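Local coordinates for protein 4-hydroxy-tetrahydrodipicolinate synthase (Methanocaldococcus jannaschii DSM 2661, PDB 2YXG) that probably catalyses the condensation of pyruvate with (S)-aspartate-beta-semialdehyde to 4-hydroxy-tetrahydrodipicolinate, a step of lysine biosynthesis by the diaminopimelate pathway, at residues K3-A8 and E214-A219; I129-V134 and K145-L150; E172-H175 and T180-S183; P191-G196 and Y218-D223. All blocks are in the same frame, centred on the assembly; numbering follows the deposited sequence.

Contact 1: K3-A8 and E214-A219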
loop_
_atom_site.group_PDB
_atom_site.type_symbol
_atom_site.label_atom_id
_atom_site.label_comp_id
_atom_site.label_asym_id
_atom_site.label_seq_id
_atom_site.Cartn_x
_atom_site.Cartn_y
_atom_site.Cartn_z
ATOM N N LYS A 3 6.937 31.925 -1.904
ATOM C CA LYS A 3 7.813 31.609 -3.057
ATOM C C LYS A 3 9.249 31.258 -2.697
ATOM O O LYS A 3 9.876 31.944 -1.901
ATOM C CB LYS A 3 7.820 32.776 -4.045
ATOM C CG LYS A 3 8.371 32.396 -5.425
ATOM C CD LYS A 3 8.388 33.580 -6.430
ATOM C CE LYS A 3 8.037 33.087 -7.848
ATOM N NZ LYS A 3 8.480 34.055 -8.932
ATOM N N GLY A 4 9.805 30.206 -3.306
ATOM C CA GLY A 4 11.225 29.924 -3.065
ATOM C C GLY A 4 11.424 28.953 -1.936
ATOM O O GLY A 4 10.551 28.151 -1.649
ATOM N N VAL A 5 12.574 29.016 -1.289
ATOM C CA VAL A 5 13.015 27.965 -0.359
ATOM C C VAL A 5 12.823 28.361 1.084
ATOM O O VAL A 5 13.326 29.446 1.484
ATOM C CB VAL A 5 14.524 27.647 -0.557
ATOM C CG1 VAL A 5 15.059 26.777 0.567
ATOM C CG2 VAL A 5 14.741 27.045 -1.935
ATOM N N TYR A 6 12.125 27.506 1.849
ATOM C CA TYR A 6 11.880 27.708 3.322
ATOM C C TYR A 6 12.356 26.521 4.129
ATOM O O TYR A 6 11.679 25.502 4.196
ATOM C CB TYR A 6 10.396 27.932 3.643
ATOM C CG TYR A 6 9.759 29.074 2.882
ATOM C CD1 TYR A 6 9.521 30.296 3.506
ATOM C CD2 TYR A 6 9.347 28.914 1.534
ATOM C CE1 TYR A 6 8.915 31.362 2.801
ATOM C CE2 TYR A 6 8.725 29.956 0.830
ATOM C CZ TYR A 6 8.531 31.189 1.467
ATOM O OH TYR A 6 7.934 32.235 0.783
ATOM N N PRO A 7 13.537 26.621 4.726
ATOM C CA PRO A 7 13.956 25.412 5.423
ATOM C C PRO A 7 13.154 25.170 6.664
ATOM O O PRO A 7 12.774 26.137 7.344
ATOM C CB PRO A 7 15.422 25.675 5.817
ATOM C CG PRO A 7 15.653 27.189 5.485
ATOM C CD PRO A 7 14.527 27.721 4.730
ATOM N N ALA A 8 12.903 23.883 6.942
ATOM C CA ALA A 8 12.235 23.477 8.164
ATOM C C ALA A 8 13.357 23.273 9.143
ATOM O O ALA A 8 14.133 22.295 9.055
ATOM C CB ALA A 8 11.405 22.188 7.942
ATOM N N GLU A 214 19.462 28.289 -5.137
ATOM C CA GLU A 214 19.742 28.565 -6.510
ATOM C C GLU A 214 19.092 27.526 -7.446
ATOM O O GLU A 214 18.597 27.904 -8.521
ATOM C CB GLU A 214 21.226 28.864 -6.726
ATOM C CG GLU A 214 22.124 27.728 -6.955
ATOM C CD GLU A 214 23.538 28.226 -7.485
ATOM O OE1 GLU A 214 24.264 28.948 -6.686
ATOM O OE2 GLU A 214 23.873 27.904 -8.694
ATOM N N MET A 215 18.968 26.264 -6.996
ATOM C CA MET A 215 18.306 25.253 -7.841
ATOM C C MET A 215 16.838 25.661 -8.037
ATOM O O MET A 215 16.312 25.612 -9.138
ATOM C CB MET A 215 18.324 23.867 -7.175
ATOM C CG MET A 215 17.663 22.752 -8.037
ATOM S SD MET A 215 17.367 21.285 -7.044
ATOM C CE MET A 215 15.830 21.810 -6.244
ATOM N N VAL A 216 16.202 26.072 -6.942
ATOM C CA VAL A 216 14.834 26.523 -6.943
ATOM C C VAL A 216 14.593 27.767 -7.808
ATOM O O VAL A 216 13.680 27.797 -8.596
ATOM C CB VAL A 216 14.318 26.656 -5.456
ATOM C CG1 VAL A 216 12.942 27.275 -5.385
ATOM C CG2 VAL A 216 14.211 25.252 -4.858
ATOM N N ASN A 217 15.446 28.779 -7.678
ATOM C CA ASN A 217 15.374 29.963 -8.561
ATOM C C ASN A 217 15.515 29.579 -10.028
ATOM O O ASN A 217 14.806 30.139 -10.875
ATOM C CB ASN A 217 16.424 31.002 -8.188
ATOM C CG ASN A 217 16.060 31.775 -6.927
ATOM O OD1 ASN A 217 14.890 31.866 -6.550
ATOM N ND2 ASN A 217 17.065 32.338 -6.273
ATOM N N TYR A 218 16.401 28.620 -10.350
ATOM C CA TYR A 218 16.473 28.160 -11.771
ATOM C C TYR A 218 15.161 27.510 -12.216
ATOM O O TYR A 218 14.661 27.791 -13.307
ATOM C CB TYR A 218 17.609 27.151 -12.029
ATOM C CG TYR A 218 18.979 27.740 -12.071
ATOM C CD1 TYR A 218 19.249 28.890 -12.824
ATOM C CD2 TYR A 218 20.032 27.130 -11.364
ATOM C CE1 TYR A 218 20.535 29.440 -12.845
ATOM C CE2 TYR A 218 21.324 27.655 -11.391
ATOM C CZ TYR A 218 21.584 28.800 -12.123
ATOM O OH TYR A 218 22.905 29.306 -12.148
ATOM N N ALA A 219 14.636 26.604 -11.386
ATOM C CA ALA A 219 13.387 25.938 -11.703
ATOM C C ALA A 219 12.233 26.953 -11.773
ATOM O O ALA A 219 11.367 26.822 -12.643
ATOM C CB ALA A 219 13.083 24.804 -10.694
#
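Val216 of helix 209-221 directs its branched side chain at Gly4 and Val5 of strand 4-7, and its CB and two methyls make the close contacts. Val216 CB already lies close, 3.6 Å from Val5 CG2, so the Val5 methyl reaches the root of the Val216 branch. Beyond it the branch divides. Val216 CG1, anti to the backbone N (chi1 173°), swings toward the start of the strand, where it meets Gly4 CA at 3.9 Å and also keeps in touch with Val5 CG2. Val216 CG2, anti to the carbonyl carbon, turns the other way and meets Val5 CG2 at 3.5 Å, tighter than usual for two methyls. On the strand, one methyl of Val5 does all the touching: CG2 stands beside its own backbone N and faces the helix, while the two valine side chains cross obliquely. The positive phi of Gly4 (93°) suits a residue without a CB, and its bare CA is the surface on which Val216 CG1 rests.

This is where the TIM barrel closes. Strand 4-7 is bonded through its backbone to strand 199-202, the last of the eight, and helix 209-221 covers the outside of that seam; Val5 and Val216 both also touch Val200, and Ile193 of helix 189-194 flanks Val216. With no hydrogen bond or charged pair between the two segments, their hold on each other is dispersive and hydrophobic, depending on close methyl fit in a buried layer between the first strand and the helix that follows the eighth.

Contact 2: I129-V134 and K145-L150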
loop_
_atom_site.group_PDB
_atom_site.type_symbol
_atom_site.label_atom_id
_atom_site.label_comp_id
_atom_site.label_asym_id
_atom_site.label_seq_id
_atom_site.Cartn_x
_atom_site.Cartn_y
_atom_site.Cartn_z
ATOM N N ILE A 129 -2.185 30.891 6.040
ATOM C CA ILE A 129 -2.028 29.527 6.559
ATOM C C ILE A 129 -1.505 28.595 5.476
ATOM O O ILE A 129 -2.077 28.532 4.392
ATOM C CB ILE A 129 -3.394 28.972 7.050
ATOM C CG1 ILE A 129 -3.846 29.756 8.287
ATOM C CG2 ILE A 129 -3.309 27.384 7.287
ATOM C CD1 ILE A 129 -5.280 29.740 8.473
ATOM N N VAL A 130 -0.414 27.894 5.777
ATOM C CA VAL A 130 0.064 26.792 4.945
ATOM C C VAL A 130 -0.447 25.441 5.499
ATOM O O VAL A 130 -0.092 25.008 6.614
ATOM C CB VAL A 130 1.615 26.837 4.852
ATOM C CG1 VAL A 130 2.160 25.801 3.834
ATOM C CG2 VAL A 130 2.081 28.243 4.448
ATOM N N LEU A 131 -1.274 24.788 4.713
ATOM C CA LEU A 131 -1.749 23.454 5.029
ATOM C C LEU A 131 -0.630 22.440 4.764
ATOM O O LEU A 131 0.023 22.533 3.747
ATOM C CB LEU A 131 -2.961 23.107 4.173
ATOM C CG LEU A 131 -4.224 24.011 4.322
ATOM C CD1 LEU A 131 -5.342 23.552 3.401
ATOM C CD2 LEU A 131 -4.724 24.016 5.732
ATOM N N TYR A 132 -0.363 21.522 5.685
ATOM C CA TYR A 132 0.699 20.524 5.442
ATOM C C TYR A 132 0.077 19.123 5.366
ATOM O O TYR A 132 -0.556 18.666 6.314
ATOM C CB TYR A 132 1.739 20.614 6.540
ATOM C CG TYR A 132 2.864 19.592 6.488
ATOM C CD1 TYR A 132 3.224 18.946 5.289
ATOM C CD2 TYR A 132 3.607 19.312 7.633
ATOM C CE1 TYR A 132 4.243 18.016 5.251
ATOM C CE2 TYR A 132 4.657 18.403 7.600
ATOM C CZ TYR A 132 4.969 17.762 6.411
ATOM O OH TYR A 132 6.021 16.867 6.362
ATOM N N ASN A 133 0.211 18.486 4.210
ATOM C CA ASN A 133 -0.308 17.161 3.991
ATOM C C ASN A 133 0.868 16.184 3.846
ATOM O O ASN A 133 1.760 16.386 3.021
ATOM C CB ASN A 133 -1.198 17.135 2.707
ATOM C CG ASN A 133 -1.808 15.751 2.418
ATOM O OD1 ASN A 133 -2.439 15.125 3.304
ATOM N ND2 ASN A 133 -1.664 15.295 1.174
ATOM N N VAL A 134 0.879 15.126 4.649
ATOM C CA VAL A 134 1.987 14.116 4.553
ATOM C C VAL A 134 1.439 12.784 4.976
ATOM O O VAL A 134 1.690 12.311 6.078
ATOM C CB VAL A 134 3.283 14.558 5.366
ATOM C CG1 VAL A 134 2.936 14.825 6.862
ATOM C CG2 VAL A 134 4.466 13.579 5.201
ATOM N N LYS A 145 -10.260 18.301 -3.306
ATOM C CA LYS A 145 -11.624 18.851 -3.194
ATOM C C LYS A 145 -11.821 19.576 -1.877
ATOM O O LYS A 145 -12.518 20.580 -1.834
ATOM C CB LYS A 145 -12.740 17.797 -3.391
ATOM C CG LYS A 145 -12.866 16.713 -2.270
ATOM C CD LYS A 145 -14.110 15.786 -2.565
ATOM C CE LYS A 145 -14.268 14.635 -1.521
ATOM N NZ LYS A 145 -15.366 13.609 -1.841
ATOM N N THR A 146 -11.202 19.040 -0.819
ATOM C CA THR A 146 -11.276 19.582 0.503
ATOM C C THR A 146 -10.473 20.854 0.603
ATOM O O THR A 146 -10.968 21.829 1.133
ATOM C CB THR A 146 -10.886 18.567 1.571
ATOM O OG1 THR A 146 -11.636 17.367 1.352
ATOM C CG2 THR A 146 -11.182 19.092 2.981
ATOM N N VAL A 147 -9.247 20.870 0.076
ATOM C CA VAL A 147 -8.501 22.125 -0.047
ATOM C C VAL A 147 -9.265 23.241 -0.784
ATOM O O VAL A 147 -9.191 24.416 -0.382
ATOM C CB VAL A 147 -7.181 21.926 -0.749
ATOM C CG1 VAL A 147 -6.464 23.271 -0.944
ATOM C CG2 VAL A 147 -6.315 20.880 0.009
ATOM N N LYS A 148 -9.952 22.887 -1.879
ATOM C CA LYS A 148 -10.689 23.858 -2.697
ATOM C C LYS A 148 -11.832 24.533 -1.911
ATOM O O LYS A 148 -11.950 25.761 -1.945
ATOM C CB LYS A 148 -11.161 23.214 -4.000
ATOM C CG LYS A 148 -12.046 24.121 -4.942
ATOM C CD LYS A 148 -12.461 23.262 -6.135
ATOM C CE LYS A 148 -12.931 24.118 -7.329
ATOM N NZ LYS A 148 -14.322 24.577 -7.113
ATOM N N LEU A 149 -12.624 23.739 -1.163
ATOM C CA LEU A 149 -13.648 24.280 -0.212
ATOM C C LEU A 149 -13.039 25.217 0.812
ATOM O O LEU A 149 -13.521 26.336 0.993
ATOM C CB LEU A 149 -14.433 23.163 0.505
ATOM C CG LEU A 149 -15.222 22.234 -0.443
ATOM C CD1 LEU A 149 -15.747 20.980 0.275
ATOM C CD2 LEU A 149 -16.352 22.965 -1.226
ATOM N N LEU A 150 -11.960 24.778 1.457
ATOM C CA LEU A 150 -11.213 25.662 2.392
ATOM C C LEU A 150 -10.853 27.038 1.827
ATOM O O LEU A 150 -11.158 28.086 2.431
ATOM C CB LEU A 150 -9.947 24.981 2.908
ATOM C CG LEU A 150 -10.317 23.898 3.936
ATOM C CD1 LEU A 150 -9.128 22.911 4.256
ATOM C CD2 LEU A 150 -10.852 24.573 5.158
#
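Leu131 and Leu150 meet between a strand and a helix of the TIM barrel, strand 129-133 belonging to the inner ring and helix 144-153 to the outer layer. The contact across the two segments is entirely apolar. Leu131 leaves the strand toward the helix with CG beside the backbone N (chi1 -61°) and the chain then extended, which carries CD1 out between two helix side chains one turn apart. Leu150 is bent in the same sense and offers its own CD1, the two leucines passing at a slant. Val147, a turn earlier, brings CG2 to a looser 4.4 Å from Leu131 CD1. Further carbon surfaces complete this buried layer: Phe118 of helix 111-124 touches both leucines, and Ile157 of the next strand lies against Leu131.

Polar interactions are made by Tyr132 and Asn133, further along the strand, and point to other partners. Tyr132, probably the proton donor or acceptor of the reaction, projects to the opposite side of the strand, where its ring forms a cation-pi contact with Lys161, the probable Schiff-base lysine. Asn133 is held at both ends of its amide, OD1 accepting from the N of Leu142 and ND2 donating to Glu162 and Asn141. Tyr132 thus probably serves the catalytic centre from one face, while Leu131 packs on the helix from the other, where the closest approach is from Leu131 CD1 to Leu150 CD1, at 3.9 Å.

Contact 3: E172-H175 and T180-S183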
loop_
_atom_site.group_PDB
_atom_site.type_symbol
_atom_site.label_atom_id
_atom_site.label_comp_id
_atom_site.label_asym_id
_atom_site.label_seq_id
_atom_site.Cartn_x
_atom_site.Cartn_y
_atom_site.Cartn_z
ATOM N N GLU A 172 -3.815 18.320 -9.656
ATOM C CA GLU A 172 -5.197 18.590 -9.249
ATOM C C GLU A 172 -5.294 19.857 -8.430
ATOM O O GLU A 172 -6.222 20.636 -8.649
ATOM C CB GLU A 172 -5.824 17.392 -8.526
ATOM C CG GLU A 172 -5.716 16.117 -9.434
ATOM C CD GLU A 172 -5.820 14.737 -8.739
ATOM O OE1 GLU A 172 -6.117 14.617 -7.503
ATOM O OE2 GLU A 172 -5.583 13.737 -9.475
ATOM N N LEU A 173 -4.356 20.072 -7.511
ATOM C CA LEU A 173 -4.272 21.332 -6.773
ATOM C C LEU A 173 -3.982 22.523 -7.693
ATOM O O LEU A 173 -4.614 23.583 -7.554
ATOM C CB LEU A 173 -3.237 21.297 -5.640
ATOM C CG LEU A 173 -3.538 20.343 -4.451
ATOM C CD1 LEU A 173 -2.296 20.072 -3.640
ATOM C CD2 LEU A 173 -4.655 20.884 -3.556
ATOM N N ILE A 174 -3.045 22.373 -8.624
ATOM C CA ILE A 174 -2.693 23.517 -9.426
ATOM C C ILE A 174 -3.904 23.846 -10.292
ATOM O O ILE A 174 -4.274 24.998 -10.418
ATOM C CB ILE A 174 -1.401 23.296 -10.269
ATOM C CG1 ILE A 174 -0.182 23.061 -9.352
ATOM C CG2 ILE A 174 -1.107 24.489 -11.200
ATOM C CD1 ILE A 174 0.212 24.274 -8.599
ATOM N N HIS A 175 -4.521 22.799 -10.840
ATOM C CA HIS A 175 -5.635 22.921 -11.757
ATOM C C HIS A 175 -6.872 23.537 -11.078
ATOM O O HIS A 175 -7.439 24.441 -11.665
ATOM C CB HIS A 175 -5.968 21.545 -12.364
ATOM C CG HIS A 175 -7.128 21.547 -13.324
ATOM N ND1 HIS A 175 -7.041 22.050 -14.615
ATOM C CD2 HIS A 175 -8.383 21.057 -13.197
ATOM C CE1 HIS A 175 -8.199 21.895 -15.224
ATOM N NE2 HIS A 175 -9.033 21.297 -14.387
ATOM N N THR A 180 -1.355 28.300 -3.591
ATOM C CA THR A 180 0.029 28.019 -3.918
ATOM C C THR A 180 0.432 26.611 -3.473
ATOM O O THR A 180 0.134 26.174 -2.332
ATOM C CB THR A 180 0.894 29.034 -3.243
ATOM O OG1 THR A 180 0.444 30.322 -3.648
ATOM C CG2 THR A 180 2.356 28.860 -3.607
ATOM N N VAL A 181 1.058 25.870 -4.379
ATOM C CA VAL A 181 1.641 24.591 -3.963
ATOM C C VAL A 181 3.107 24.761 -3.592
ATOM O O VAL A 181 3.860 25.276 -4.398
ATOM C CB VAL A 181 1.461 23.465 -5.038
ATOM C CG1 VAL A 181 2.215 22.184 -4.613
ATOM C CG2 VAL A 181 -0.049 23.196 -5.318
ATOM N N LEU A 182 3.488 24.357 -2.371
ATOM C CA LEU A 182 4.908 24.182 -1.989
ATOM C C LEU A 182 5.271 22.680 -1.911
ATOM O O LEU A 182 4.485 21.847 -1.437
ATOM C CB LEU A 182 5.254 24.855 -0.647
ATOM C CG LEU A 182 4.861 26.353 -0.577
ATOM C CD1 LEU A 182 4.861 26.918 0.856
ATOM C CD2 LEU A 182 5.714 27.221 -1.539
ATOM N N SER A 183 6.457 22.341 -2.391
ATOM C CA SER A 183 6.924 20.982 -2.239
ATOM C C SER A 183 7.188 20.614 -0.798
ATOM O O SER A 183 7.863 21.347 -0.031
ATOM C CB SER A 183 8.177 20.746 -3.072
ATOM O OG SER A 183 8.634 19.414 -2.846
#
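Leu173 and Ile174, consecutive on helix 168-177, both come to rest on one methyl of Val181 in strand 180-183. Just before them, Glu172 looks to the second subunit instead: its OE2 forms a salt bridge with Lys239 of that subunit. Leu173 then turns toward the strand, and it touches first with the base of its side chain, CB lying 3.7 Å from Val181 CG2. The leucine runs at about a right angle to the valine, with Leu173 CD1 reaching Val181 CG2 only at 4.2 Å, while its other flank packs on Val147 of helix 144-153.

The two segments belong to a beta-alpha-beta unit of the TIM barrel, in which strand 157-162 leads into helix 168-177 and the chain returns along parallel strand 180-183. Val181 therefore faces outward from the barrel wall into the layer beneath the helix, and its CG2, anti to the carbonyl carbon, is the part presented.

Next in the chain, at a turn of wider, pi-type character, Ile174 sets off to the side of the strand but bends back: chi2 of -69° folds CD1 in over the valine. Ile174 CD1 stands 3.5 Å from Val181 CG2, closer than ordinary van der Waals contact, and 3.9 Å from Val181 CB, with Ile174 CG1 behind it. Beyond the strand contact, Ile174 also packs against Tyr232 of the second subunit.

Contact 4: P191-G196 and Y218-D223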
loop_
_atom_site.group_PDB
_atom_site.type_symbol
_atom_site.label_atom_id
_atom_site.label_comp_id
_atom_site.label_asym_id
_atom_site.label_seq_id
_atom_site.Cartn_x
_atom_site.Cartn_y
_atom_site.Cartn_z
ATOM N N PRO A 191 10.425 18.494 -10.016
ATOM C CA PRO A 191 9.192 18.206 -10.756
ATOM C C PRO A 191 7.909 18.936 -10.252
ATOM O O PRO A 191 7.061 19.354 -11.065
ATOM C CB PRO A 191 9.068 16.690 -10.650
ATOM C CG PRO A 191 9.825 16.302 -9.483
ATOM C CD PRO A 191 10.956 17.290 -9.361
ATOM N N ILE A 192 7.786 19.154 -8.951
ATOM C CA ILE A 192 6.669 19.998 -8.455
ATOM C C ILE A 192 6.643 21.462 -9.012
ATOM O O ILE A 192 5.614 21.965 -9.379
ATOM C CB ILE A 192 6.535 19.910 -6.886
ATOM C CG1 ILE A 192 6.074 18.481 -6.486
ATOM C CG2 ILE A 192 5.602 21.031 -6.332
ATOM C CD1 ILE A 192 6.052 18.203 -4.977
ATOM N N ILE A 193 7.782 22.114 -9.119
ATOM C CA ILE A 193 7.870 23.461 -9.736
ATOM C C ILE A 193 7.544 23.476 -11.235
ATOM O O ILE A 193 6.856 24.388 -11.728
ATOM C CB ILE A 193 9.230 24.105 -9.443
ATOM C CG1 ILE A 193 9.408 24.332 -7.925
ATOM C CG2 ILE A 193 9.371 25.399 -10.145
ATOM C CD1 ILE A 193 10.882 24.700 -7.551
ATOM N N ALA A 194 8.005 22.436 -11.937
ATOM C CA ALA A 194 7.647 22.218 -13.340
ATOM C C ALA A 194 6.135 22.154 -13.512
ATOM O O ALA A 194 5.581 22.655 -14.510
ATOM C CB ALA A 194 8.313 20.927 -13.876
ATOM N N LEU A 195 5.470 21.542 -12.530
ATOM C CA LEU A 195 4.037 21.400 -12.574
ATOM C C LEU A 195 3.353 22.716 -12.220
ATOM O O LEU A 195 2.149 22.820 -12.414
ATOM C CB LEU A 195 3.550 20.297 -11.634
ATOM C CG LEU A 195 3.602 18.885 -12.226
ATOM C CD1 LEU A 195 3.380 17.791 -11.119
ATOM C CD2 LEU A 195 2.598 18.693 -13.402
ATOM N N GLY A 196 4.127 23.679 -11.727
ATOM C CA GLY A 196 3.654 25.023 -11.322
ATOM C C GLY A 196 3.732 25.346 -9.820
ATOM O O GLY A 196 3.154 26.348 -9.358
ATOM N N TYR A 218 16.401 28.620 -10.350
ATOM C CA TYR A 218 16.473 28.160 -11.771
ATOM C C TYR A 218 15.161 27.510 -12.216
ATOM O O TYR A 218 14.661 27.791 -13.307
ATOM C CB TYR A 218 17.609 27.151 -12.029
ATOM C CG TYR A 218 18.979 27.740 -12.071
ATOM C CD1 TYR A 218 19.249 28.890 -12.824
ATOM C CD2 TYR A 218 20.032 27.130 -11.364
ATOM C CE1 TYR A 218 20.535 29.440 -12.845
ATOM C CE2 TYR A 218 21.324 27.655 -11.391
ATOM C CZ TYR A 218 21.584 28.800 -12.123
ATOM O OH TYR A 218 22.905 29.306 -12.148
ATOM N N ALA A 219 14.636 26.604 -11.386
ATOM C CA ALA A 219 13.387 25.938 -11.703
ATOM C C ALA A 219 12.233 26.953 -11.773
ATOM O O ALA A 219 11.367 26.822 -12.643
ATOM C CB ALA A 219 13.083 24.804 -10.694
ATOM N N LEU A 220 12.224 27.926 -10.854
ATOM C CA LEU A 220 11.270 29.036 -10.890
ATOM C C LEU A 220 11.354 29.867 -12.166
ATOM O O LEU A 220 10.311 30.189 -12.725
ATOM C CB LEU A 220 11.389 29.950 -9.668
ATOM C CG LEU A 220 10.775 29.343 -8.397
ATOM C CD1 LEU A 220 11.186 30.186 -7.160
ATOM C CD2 LEU A 220 9.217 29.197 -8.518
ATOM N N GLU A 221 12.568 30.190 -12.634
ATOM C CA GLU A 221 12.692 30.973 -13.865
ATOM C C GLU A 221 12.485 30.118 -15.124
ATOM O O GLU A 221 12.263 30.632 -16.206
ATOM C CB GLU A 221 13.996 31.770 -13.902
ATOM C CG GLU A 221 15.239 30.944 -14.160
ATOM C CD GLU A 221 16.517 31.762 -14.055
ATOM O OE1 GLU A 221 16.566 32.673 -13.178
ATOM O OE2 GLU A 221 17.464 31.509 -14.843
ATOM N N GLY A 222 12.508 28.802 -14.972
ATOM C CA GLY A 222 12.147 27.912 -16.074
ATOM C C GLY A 222 13.388 27.394 -16.747
ATOM O O GLY A 222 13.340 26.944 -17.881
ATOM N N ASP A 223 14.507 27.469 -16.048
ATOM C CA ASP A 223 15.778 26.953 -16.573
ATOM C C ASP A 223 16.069 25.567 -15.957
ATOM O O ASP A 223 16.843 25.407 -15.006
ATOM C CB ASP A 223 16.910 27.955 -16.318
ATOM C CG ASP A 223 18.191 27.576 -17.040
ATOM O OD1 ASP A 223 18.215 26.540 -17.753
ATOM O OD2 ASP A 223 19.193 28.287 -16.871
#
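Ile193 packs on Ala219, and the tight part of the contact is confined to these two residues. Ile193 CG2, anti to its backbone N, lies 3.5 Å from Ala219 O and 3.8 Å from Ala219 CB, so it meets the helix backbone as well as the methyl. The other branch runs out extended, and Ile193 CD1 also lies 3.8 Å from Ala219 CB, so both arms of the isoleucine rest on the same side of that methyl. Phe224 and Ala227 of helix 224-240 cover Ala219 further.

Helices 189-194 and 209-221 are neighbours in the outer layer of the TIM barrel, and the pair meets near its C-terminal ends. Both helices end in a Schellman motif, with Gly196 and Gly222 taking the positive phi. In the second, Asp223 N bonds to Tyr218 O at 2.8 Å and Gly222 N weakly to Ala219 O.

Toward the outside the fit slackens. Leu220 starts out pointing away from helix 189-194 and only its CD2 curls back, Leu220 CD2 coming to 4.1 Å from Ile193 CG2. Past it Glu221 is solvent-exposed, its OE2 lying in plane at the edge of the Tyr218 ring. Other residues of segment 191-196 meet the second subunit: Pro191 and Ala194 pack on their own counterparts there, and Leu195 O is hydrogen-bonded to Tyr232 OH of that subunit.

Overall arrangement
From the N terminus, strand 4-7 opens contact 1, which closes only at helix 209-221 and so encloses contacts 2 and 3, two short local loops in series. Contact 2 joins strand 129-133 to helix 144-153; contact 3 joins helix 168-177 to strand 180-183, and the two lie side by side and touch. Contact 4 opens just after, at helix 189-194, and ends on the helix that closes contact 1, sharing Tyr218 and Ala219 with it. Contacts 1, 2 and 3 fix helices to one parallel barrel sheet, whereas contact 4 ties helix to helix. Contacts 3 and 4 also border the second subunit.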